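L-talarate/galactarate dehydratase (Salmonella typhimurium, PDB 2PP0) catalyses the magnesium-dependent dehydration of L-talarate and galactarate to 5-keto-4-deoxy-D-glucarate, and epimerizes L-talarate to galactarate in competition with dehydration. Local coordinates at residues 205-208 and 209-213; 240-243 and 244-247; 279-282 and 283-287; 315-318 and 319-323. All blocks are in the same frame, centred on the assembly; numbering follows the deposited sequence.

Contact 1: residues 205-208 and 209-213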
loop_
_atom_site.group_PDB
_atom_site.type_symbol
_atom_site.label_atom_id
_atom_site.label_comp_id
_atom_site.label_asym_id
_atom_site.label_seq_id
_atom_site.Cartn_x
_atom_site.Cartn_y
_atom_site.Cartn_z
ATOM N N GLU B 205 21.855 1.612 -39.175
ATOM C CA GLU B 205 22.507 2.698 -38.450
ATOM C C GLU B 205 22.347 2.554 -36.934
ATOM O O GLU B 205 23.162 3.080 -36.171
ATOM C CB GLU B 205 21.950 4.047 -38.918
ATOM C CG GLU B 205 22.722 5.267 -38.423
ATOM C CD GLU B 205 24.213 5.202 -38.746
ATOM O OE1 GLU B 205 24.568 4.753 -39.859
ATOM O OE2 GLU B 205 25.028 5.613 -37.890
ATOM N N ASP B 206 21.301 1.848 -36.503
ATOM C CA ASP B 206 21.065 1.630 -35.076
ATOM C C ASP B 206 22.023 0.570 -34.546
ATOM O O ASP B 206 22.550 0.691 -33.436
ATOM C CB ASP B 206 19.629 1.176 -34.816
ATOM C CG ASP B 206 18.660 2.331 -34.717
ATOM O OD1 ASP B 206 19.121 3.484 -34.595
ATOM O OD2 ASP B 206 17.435 2.085 -34.748
ATOM N N ILE B 207 22.234 -0.476 -35.336
ATOM C CA ILE B 207 23.147 -1.542 -34.950
ATOM C C ILE B 207 24.551 -0.948 -34.901
ATOM O O ILE B 207 25.338 -1.256 -34.005
ATOM C CB ILE B 207 23.124 -2.705 -35.970
ATOM C CG1 ILE B 207 21.796 -3.461 -35.868
ATOM C CG2 ILE B 207 24.308 -3.643 -35.732
ATOM C CD1 ILE B 207 21.514 -4.029 -34.488
ATOM N N ARG B 208 24.846 -0.087 -35.869
ATOM C CA ARG B 208 26.143 0.571 -35.959
ATOM C C ARG B 208 26.426 1.390 -34.702
ATOM O O ARG B 208 27.482 1.252 -34.083
ATOM C CB ARG B 208 26.178 1.479 -37.189
ATOM C CG ARG B 208 27.418 2.350 -37.281
ATOM C CD ARG B 208 27.448 3.141 -38.573
ATOM N NE ARG B 208 28.606 4.029 -38.618
ATOM C CZ ARG B 208 28.685 5.194 -37.984
ATOM N NH1 ARG B 208 27.665 5.627 -37.254
ATOM N NH2 ARG B 208 29.791 5.921 -38.072
ATOM N N ARG B 209 25.480 2.245 -34.331
ATOM C CA ARG B 209 25.636 3.074 -33.146
ATOM C C ARG B 209 25.729 2.209 -31.892
ATOM O O ARG B 209 26.578 2.447 -31.032
ATOM C CB ARG B 209 24.465 4.055 -33.038
ATOM C CG ARG B 209 24.474 5.120 -34.122
ATOM C CD ARG B 209 23.082 5.665 -34.415
ATOM N NE ARG B 209 22.520 6.470 -33.331
ATOM C CZ ARG B 209 22.999 7.647 -32.939
ATOM N NH1 ARG B 209 24.062 8.170 -33.536
ATOM N NH2 ARG B 209 22.400 8.313 -31.963
ATOM N N LEU B 210 24.868 1.197 -31.796
ATOM C CA LEU B 210 24.860 0.311 -30.634
ATOM C C LEU B 210 26.181 -0.442 -30.491
ATOM O O LEU B 210 26.686 -0.618 -29.381
ATOM C CB LEU B 210 23.694 -0.686 -30.724
ATOM C CG LEU B 210 23.464 -1.632 -29.535
ATOM C CD1 LEU B 210 23.275 -0.830 -28.254
ATOM C CD2 LEU B 210 22.238 -2.489 -29.798
ATOM N N THR B 211 26.746 -0.886 -31.610
ATOM C CA THR B 211 28.013 -1.614 -31.569
ATOM C C THR B 211 29.148 -0.694 -31.120
ATOM O O THR B 211 30.037 -1.106 -30.370
ATOM C CB THR B 211 28.379 -2.216 -32.950
ATOM O OG1 THR B 211 28.546 -1.163 -33.909
ATOM C CG2 THR B 211 27.287 -3.162 -33.424
ATOM N N ALA B 212 29.109 0.552 -31.581
ATOM C CA ALA B 212 30.128 1.530 -31.224
ATOM C C ALA B 212 30.059 1.867 -29.736
ATOM O O ALA B 212 31.090 2.073 -29.092
ATOM C CB ALA B 212 29.954 2.794 -32.056
ATOM N N VAL B 213 28.843 1.927 -29.192
ATOM C CA VAL B 213 28.653 2.242 -27.778
ATOM C C VAL B 213 29.077 1.092 -26.867
ATOM O O VAL B 213 29.714 1.319 -25.835
ATOM C CB VAL B 213 27.186 2.607 -27.469
ATOM C CG1 VAL B 213 27.014 2.839 -25.972
ATOM C CG2 VAL B 213 26.792 3.855 -28.238
#

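Contact 2: residues 240-243 and 244-247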
loop_
_atom_site.group_PDB
_atom_site.type_symbol
_atom_site.label_atom_id
_atom_site.label_comp_id
_atom_site.label_asym_id
_atom_site.label_seq_id
_atom_site.Cartn_x
_atom_site.Cartn_y
_atom_site.Cartn_z
ATOM N N GLY B 240 15.766 -8.061 -32.138
ATOM C CA GLY B 240 15.962 -8.680 -30.837
ATOM C C GLY B 240 16.958 -9.820 -30.875
ATOM O O GLY B 240 17.763 -9.978 -29.959
ATOM N N ARG B 241 16.900 -10.622 -31.932
ATOM C CA ARG B 241 17.812 -11.749 -32.086
ATOM C C ARG B 241 19.228 -11.217 -32.269
ATOM O O ARG B 241 20.182 -11.725 -31.676
ATOM C CB ARG B 241 17.450 -12.581 -33.323
ATOM C CG ARG B 241 16.050 -13.182 -33.343
ATOM C CD ARG B 241 15.854 -14.222 -32.259
ATOM N NE ARG B 241 14.663 -15.024 -32.519
ATOM C CZ ARG B 241 14.099 -15.836 -31.631
ATOM N NH1 ARG B 241 14.617 -15.956 -30.410
ATOM N NH2 ARG B 241 13.018 -16.530 -31.962
ATOM N N LYS B 242 19.343 -10.193 -33.108
ATOM C CA LYS B 242 20.617 -9.567 -33.432
ATOM C C LYS B 242 21.251 -8.835 -32.251
ATOM O O LYS B 242 22.473 -8.700 -32.183
ATOM C CB LYS B 242 20.418 -8.588 -34.592
ATOM C CG LYS B 242 21.701 -7.997 -35.156
ATOM C CD LYS B 242 22.498 -9.044 -35.919
ATOM C CE LYS B 242 23.820 -8.477 -36.424
ATOM N NZ LYS B 242 23.621 -7.231 -37.217
ATOM N N MET B 243 20.425 -8.364 -31.321
ATOM C CA MET B 243 20.934 -7.634 -30.163
ATOM C C MET B 243 21.265 -8.502 -28.957
ATOM O O MET B 243 21.828 -8.010 -27.980
ATOM C CB MET B 243 19.932 -6.553 -29.741
ATOM C CG MET B 243 19.817 -5.398 -30.716
ATOM S SD MET B 243 18.620 -4.164 -30.196
ATOM C CE MET B 243 19.017 -2.875 -31.254
ATOM N N GLU B 244 20.921 -9.785 -29.012
ATOM C CA GLU B 244 21.191 -10.680 -27.883
ATOM C C GLU B 244 22.676 -10.758 -27.539
ATOM O O GLU B 244 23.046 -11.100 -26.417
ATOM C CB GLU B 244 20.651 -12.089 -28.176
ATOM C CG GLU B 244 19.127 -12.170 -28.190
ATOM C CD GLU B 244 18.564 -12.993 -27.040
ATOM O OE1 GLU B 244 18.403 -14.220 -27.206
ATOM O OE2 GLU B 244 18.290 -12.415 -25.966
ATOM N N GLN B 245 23.522 -10.423 -28.507
ATOM C CA GLN B 245 24.968 -10.466 -28.317
ATOM C C GLN B 245 25.509 -9.322 -27.460
ATOM O O GLN B 245 26.584 -9.440 -26.868
ATOM C CB GLN B 245 25.666 -10.457 -29.679
ATOM C CG GLN B 245 25.385 -9.215 -30.509
ATOM C CD GLN B 245 25.887 -9.341 -31.938
ATOM O OE1 GLN B 245 27.078 -9.544 -32.178
ATOM N NE2 GLN B 245 24.973 -9.222 -32.898
ATOM N N PHE B 246 24.767 -8.219 -27.391
ATOM C CA PHE B 246 25.200 -7.064 -26.610
ATOM C C PHE B 246 24.926 -7.203 -25.107
ATOM O O PHE B 246 25.329 -6.345 -24.318
ATOM C CB PHE B 246 24.535 -5.795 -27.152
ATOM C CG PHE B 246 24.861 -5.506 -28.597
ATOM C CD1 PHE B 246 26.160 -5.185 -28.984
ATOM C CD2 PHE B 246 23.867 -5.560 -29.574
ATOM C CE1 PHE B 246 26.467 -4.923 -30.321
ATOM C CE2 PHE B 246 24.160 -5.298 -30.913
ATOM C CZ PHE B 246 25.462 -4.978 -31.290
ATOM N N ASN B 247 24.252 -8.281 -24.716
ATOM C CA ASN B 247 23.931 -8.536 -23.311
ATOM C C ASN B 247 23.250 -7.348 -22.632
ATOM O O ASN B 247 23.526 -7.035 -21.474
ATOM C CB ASN B 247 25.205 -8.903 -22.543
ATOM C CG ASN B 247 25.796 -10.232 -22.988
ATOM O OD1 ASN B 247 26.960 -10.530 -22.709
ATOM N ND2 ASN B 247 24.992 -11.042 -23.673
#

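Contact 3: residues 279-282 and 283-287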
loop_
_atom_site.group_PDB
_atom_site.type_symbol
_atom_site.label_atom_id
_atom_site.label_comp_id
_atom_site.label_asym_id
_atom_site.label_seq_id
_atom_site.Cartn_x
_atom_site.Cartn_y
_atom_site.Cartn_z
ATOM N N MET B 279 4.240 5.131 -21.545
ATOM C CA MET B 279 3.110 5.841 -22.144
ATOM C C MET B 279 1.740 5.562 -21.512
ATOM O O MET B 279 0.781 6.293 -21.760
ATOM C CB MET B 279 3.054 5.542 -23.650
ATOM C CG MET B 279 4.351 5.845 -24.419
ATOM S SD MET B 279 5.027 7.528 -24.227
ATOM C CE MET B 279 3.835 8.472 -25.165
ATOM N N LEU B 280 1.641 4.520 -20.690
ATOM C CA LEU B 280 0.363 4.185 -20.061
ATOM C C LEU B 280 -0.059 5.273 -19.084
ATOM O O LEU B 280 0.785 5.900 -18.444
ATOM C CB LEU B 280 0.459 2.831 -19.358
ATOM C CG LEU B 280 0.932 1.719 -20.299
ATOM C CD1 LEU B 280 0.919 0.398 -19.558
ATOM C CD2 LEU B 280 0.033 1.659 -21.539
ATOM N N THR B 281 -1.367 5.480 -18.962
ATOM C CA THR B 281 -1.892 6.543 -18.115
ATOM C C THR B 281 -2.899 6.146 -17.049
ATOM O O THR B 281 -3.852 6.882 -16.790
ATOM C CB THR B 281 -2.529 7.655 -18.983
ATOM O OG1 THR B 281 -3.697 7.144 -19.643
ATOM C CG2 THR B 281 -1.545 8.124 -20.033
ATOM N N SER B 282 -2.694 4.994 -16.419
ATOM C CA SER B 282 -3.585 4.561 -15.346
ATOM C C SER B 282 -3.161 3.206 -14.829
ATOM O O SER B 282 -2.432 2.479 -15.498
ATOM C CB SER B 282 -5.032 4.454 -15.834
ATOM O OG SER B 282 -5.214 3.283 -16.619
ATOM N N PHE B 283 -3.621 2.873 -13.630
ATOM C CA PHE B 283 -3.328 1.577 -13.048
ATOM C C PHE B 283 -3.933 0.518 -13.969
ATOM O O PHE B 283 -3.272 -0.443 -14.348
ATOM C CB PHE B 283 -3.973 1.461 -11.671
ATOM C CG PHE B 283 -4.042 0.052 -11.161
ATOM C CD1 PHE B 283 -2.955 -0.525 -10.521
ATOM C CD2 PHE B 283 -5.188 -0.717 -11.366
ATOM C CE1 PHE B 283 -2.997 -1.852 -10.089
ATOM C CE2 PHE B 283 -5.246 -2.044 -10.939
ATOM C CZ PHE B 283 -4.147 -2.615 -10.299
ATOM N N ARG B 284 -5.198 0.706 -14.332
ATOM C CA ARG B 284 -5.885 -0.254 -15.184
ATOM C C ARG B 284 -5.145 -0.609 -16.468
ATOM O O ARG B 284 -5.146 -1.765 -16.879
ATOM C CB ARG B 284 -7.300 0.232 -15.506
ATOM C CG ARG B 284 -8.237 0.173 -14.301
ATOM C CD ARG B 284 -9.705 0.088 -14.710
ATOM N NE ARG B 284 -10.583 -0.038 -13.549
ATOM C CZ ARG B 284 -10.865 0.953 -12.706
ATOM N NH1 ARG B 284 -10.343 2.160 -12.893
ATOM N NH2 ARG B 284 -11.664 0.736 -11.670
ATOM N N GLU B 285 -4.520 0.374 -17.107
ATOM C CA GLU B 285 -3.777 0.107 -18.333
ATOM C C GLU B 285 -2.566 -0.761 -18.029
ATOM O O GLU B 285 -2.281 -1.730 -18.739
ATOM C CB GLU B 285 -3.343 1.422 -18.981
ATOM C CG GLU B 285 -4.518 2.247 -19.484
ATOM C CD GLU B 285 -4.148 3.690 -19.754
ATOM O OE1 GLU B 285 -3.337 3.943 -20.668
ATOM O OE2 GLU B 285 -4.671 4.572 -19.037
ATOM N N HIS B 286 -1.844 -0.414 -16.969
ATOM C CA HIS B 286 -0.676 -1.192 -16.580
ATOM C C HIS B 286 -1.083 -2.605 -16.194
ATOM O O HIS B 286 -0.364 -3.561 -16.468
ATOM C CB HIS B 286 0.051 -0.532 -15.404
ATOM C CG HIS B 286 1.127 0.419 -15.820
ATOM N ND1 HIS B 286 0.946 1.784 -15.851
ATOM C CD2 HIS B 286 2.391 0.197 -16.251
ATOM C CE1 HIS B 286 2.051 2.363 -16.283
ATOM N NE2 HIS B 286 2.944 1.422 -16.534
ATOM N N GLU B 287 -2.240 -2.729 -15.553
ATOM C CA GLU B 287 -2.743 -4.027 -15.124
ATOM C C GLU B 287 -2.957 -4.965 -16.310
ATOM O O GLU B 287 -2.612 -6.142 -16.245
ATOM C CB GLU B 287 -4.054 -3.855 -14.354
ATOM C CG GLU B 287 -4.677 -5.160 -13.902
ATOM C CD GLU B 287 -5.954 -4.938 -13.131
ATOM O OE1 GLU B 287 -6.797 -4.147 -13.595
ATOM O OE2 GLU B 287 -6.121 -5.556 -12.062
#

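Contact 4: residues 315-318 and 319-323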
loop_
_atom_site.group_PDB
_atom_site.type_symbol
_atom_site.label_atom_id
_atom_site.label_comp_id
_atom_site.label_asym_id
_atom_site.label_seq_id
_atom_site.Cartn_x
_atom_site.Cartn_y
_atom_site.Cartn_z
ATOM N N MET B 315 3.069 -0.800 -8.588
ATOM C CA MET B 315 4.269 -1.432 -8.043
ATOM C C MET B 315 3.951 -2.744 -7.354
ATOM O O MET B 315 4.658 -3.734 -7.532
ATOM C CB MET B 315 4.947 -0.533 -7.009
ATOM C CG MET B 315 6.010 0.386 -7.543
ATOM S SD MET B 315 6.860 1.146 -6.128
ATOM C CE MET B 315 5.642 1.959 -5.481
ATOM N N ASP B 316 2.908 -2.735 -6.535
ATOM C CA ASP B 316 2.510 -3.937 -5.814
ATOM C C ASP B 316 2.105 -5.045 -6.777
ATOM O O ASP B 316 2.400 -6.220 -6.547
ATOM C CB ASP B 316 1.355 -3.627 -4.855
ATOM C CG ASP B 316 1.750 -2.624 -3.777
ATOM O OD1 ASP B 316 2.965 -2.461 -3.542
ATOM O OD2 ASP B 316 0.854 -2.008 -3.161
ATOM N N LEU B 317 1.431 -4.673 -7.860
ATOM C CA LEU B 317 1.006 -5.664 -8.846
ATOM C C LEU B 317 2.213 -6.237 -9.582
ATOM O O LEU B 317 2.334 -7.453 -9.744
ATOM C CB LEU B 317 0.033 -5.035 -9.852
ATOM C CG LEU B 317 -0.503 -5.981 -10.934
ATOM C CD1 LEU B 317 -1.222 -7.161 -10.281
ATOM C CD2 LEU B 317 -1.464 -5.220 -11.856
ATOM N N ALA B 318 3.111 -5.361 -10.022
ATOM C CA ALA B 318 4.311 -5.795 -10.732
ATOM C C ALA B 318 5.152 -6.734 -9.871
ATOM O O ALA B 318 5.671 -7.742 -10.361
ATOM C CB ALA B 318 5.145 -4.582 -11.143
ATOM N N ALA B 319 5.297 -6.387 -8.592
ATOM C CA ALA B 319 6.078 -7.193 -7.657
ATOM C C ALA B 319 5.434 -8.563 -7.472
ATOM O O ALA B 319 6.125 -9.578 -7.398
ATOM C CB ALA B 319 6.188 -6.473 -6.306
ATOM N N LYS B 320 4.109 -8.582 -7.395
ATOM C CA LYS B 320 3.370 -9.828 -7.229
ATOM C C LYS B 320 3.635 -10.753 -8.423
ATOM O O LYS B 320 3.634 -11.981 -8.285
ATOM C CB LYS B 320 1.871 -9.536 -7.106
ATOM C CG LYS B 320 1.027 -10.757 -6.753
ATOM C CD LYS B 320 -0.456 -10.421 -6.610
ATOM C CE LYS B 320 -1.071 -9.979 -7.938
ATOM N NZ LYS B 320 -2.546 -9.746 -7.835
ATOM N N HIS B 321 3.870 -10.157 -9.593
ATOM C CA HIS B 321 4.140 -10.924 -10.803
ATOM C C HIS B 321 5.629 -11.151 -11.044
ATOM O O HIS B 321 6.030 -11.580 -12.126
ATOM C CB HIS B 321 3.512 -10.241 -12.024
ATOM C CG HIS B 321 2.045 -10.505 -12.169
ATOM N ND1 HIS B 321 1.103 -9.971 -11.316
ATOM C CD2 HIS B 321 1.364 -11.291 -13.037
ATOM C CE1 HIS B 321 -0.095 -10.417 -11.651
ATOM N NE2 HIS B 321 0.036 -11.220 -12.692
ATOM N N GLY B 322 6.445 -10.849 -10.036
ATOM C CA GLY B 322 7.879 -11.062 -10.141
ATOM C C GLY B 322 8.641 -10.229 -11.150
ATOM O O GLY B 322 9.732 -10.618 -11.574
ATOM N N ARG B 323 8.095 -9.074 -11.524
ATOM C CA ARG B 323 8.744 -8.200 -12.495
ATOM C C ARG B 323 9.638 -7.156 -11.825
ATOM O O ARG B 323 9.449 -6.823 -10.656
ATOM C CB ARG B 323 7.686 -7.465 -13.326
ATOM C CG ARG B 323 6.595 -8.348 -13.890
ATOM C CD ARG B 323 7.162 -9.465 -14.755
ATOM N NE ARG B 323 6.097 -10.207 -15.434
ATOM C CZ ARG B 323 6.306 -11.245 -16.235
ATOM N NH1 ARG B 323 7.542 -11.672 -16.460
ATOM N NH2 ARG B 323 5.279 -11.846 -16.823
#

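Contact 1: residues 205-208 and 209-213
Residues 205-208 and 209-213 are successive turns of one continuous alpha-helix, and i to i+4 backbone hydrogen bonds join them: Arg209 N donates to Glu205 O at 3.1 Å, Leu210 N to Asp206 O at 2.9 Å and Ala212 N to Arg208 O at 3.1 Å. Arg208 O takes a second donor, the Thr211 hydroxyl, with OG1 2.6 Å away and on the same face of the carbonyl plane as Ala212 N. With chi1 at 62°, Thr211 OG1 is folded back between its own backbone N and carbonyl carbon, which brings it within range of the preceding turn. On another side of the helix the Arg209 aliphatic chain crosses that of Glu205, its CG 3.8 Å from Glu205 OE2. That carboxylate is instead salt-bridged to Arg208, whose NH1 lies 2.7 Å from Glu205 OE2 in a bent, weak hydrogen bond, while the Arg209 guanidinium turns away to the carbonyl of Thr174. This helix is the crossover of the beta-alpha-beta unit between strands 194-197 and 223-226 in the enolase-superfamily barrel. Arg208, Arg209 and Ala212 face helix 176-188, Ile207 meets helix 233-243, and Leu210 packs on Leu223 and Val225 of strand 223-226.

Contact 2: residues 240-243 and 244-247
Residues 240-243, in the last part of helix 233-243, pass into 244-247, the start of the loop to strand 251-252 of the barrel. Here the backbone bonds run i to i+3: Phe246 N donates to Met243 O at 3.0 Å, and a longer, weak bond runs from Glu244 N to Arg241 O. Lys242 O is taken by a side chain. The amide of Gln245 reaches back over the helix end, and its NE2 lies 2.7 Å from Lys242 O in a nearly straight bond (N-H...O 176°) that lies in both the carbonyl plane and the amide plane. A chi1 of 61° holds Gln245 CG between its backbone N and carbonyl carbon, from where the extended remainder of the chain can reach this oxygen. The Lys242 side chain runs alongside in the same direction, its CE 3.8 Å from Gln245 NE2. The ring of Phe246 approaches Met243, with CD2 4.1 Å from Met243 CB, while Gln245 CG lies over the centre of one ring face. Glu244 CG sits close to the carbonyl of Gly240, and its carboxylate is held farther off by the hydroxyl of Thr272. A side-chain amide thus does the work of a backbone N-H at Lys242 O, and the straight, coplanar bond should restrict rotation of the Gln245 amide as the helix gives way to the loop.

Contact 3: residues 279-282 and 283-287
The imidazole of His286 has Leu280 over one face and Ser282 O at its edge. Leu280 CD1 stands 3.6 Å from the ring centroid and only 10° off the normal, a CH-pi contact, and Leu280 CB lies 3.5 Å from His286 CE1. At the edge, ND1 makes a weak bond to Ser282 O, the same oxygen that accepts the His286 backbone N at 3.3 Å. The carboxylate of Glu285 is the second flat group. Its OE2 receives the Thr281 hydroxyl on the syn lone pair, with OG1 2.8 Å away, and the Ser282 hydroxyl on the anti side but tilted out of the carboxylate plane, with OG also at 2.8 Å. Thr281 N comes to OE1 from above that plane, 3.0 Å away, and Tyr258 OH also binds this oxygen. Ser282 is the N-cap of helix 283-291: its OG, placed between backbone N and carbonyl carbon by a chi1 of 76°, accepts from Glu285 N at 3.0 Å. Ser282 OG thus both accepts from the Glu285 backbone N and donates to its carboxylate, which probably steadies the turn that follows the magnesium ligand Glu278. Three hydroxyls and an amide N-H surround the carboxylate, probably favouring its ionised form, as would the positive end of the helix dipole.

Contact 4: residues 315-318 and 319-323
Leu317 O is gripped twice by His321, once by the backbone N at 3.1 Å and once by the ring nitrogen ND1 at 3.2 Å. The two donors arrive from opposite faces of the carbonyl plane, and the oxygen lies near the plane of the imidazole, at its edge. With CG anti to the carbonyl carbon (chi1 -80°), the ring swings back along the helix and runs beside Leu317 in the same direction, so that Leu317 CD1 touches His321 CE1 at 3.7 Å. The same methyl meets the end of Lys320, whose CE is also 3.7 Å from Leu317 CD1; the two chains are laid across one another. Helix 308-320, which precedes strand 324-325 of the barrel, finishes here in a Schellman motif. Arg323 N closes back on Ala318 O at 3.0 Å, Gly322 N bonds to Ala319 O at 2.9 Å, and Gly322 takes the positive phi of 66° at the C-prime position. Just before this turn the helix keeps its regular pattern, Ala319 N donating to Met315 O at 2.9 Å. Leu317 and His321 both lean on Ile290 of helix 283-291, whereas Ala318 and Ala319 pack against Tyr341, whose hydroxyl also binds the carbonyl of Arg323. Asp316 packs on Asp316, and Lys320 on Lys320, of the second subunit.

In the fold
From the N terminus the four contacts follow in series, none nested in or crossing another, and each joins neighbouring turns of the chain in the barrel domain. Contact 1 lies within helix 203-217, between strands 194-197 and 223-226. Contact 2 ends the next helix, 233-243, and packs against contact 1, with Phe246 and Met243 on Leu210. Contact 3 starts helix 283-291 after strand 274-276, its centre about 29 Å from that of contact 2. Contact 4 closes helix 308-320 before strand 324-325 and touches contact 3 where Leu317 meets Phe283 and Glu287. Two pairs of adjacent barrel helices are thus joined, while contacts 1 and 4 stay about 22 Å apart at their nearest atoms.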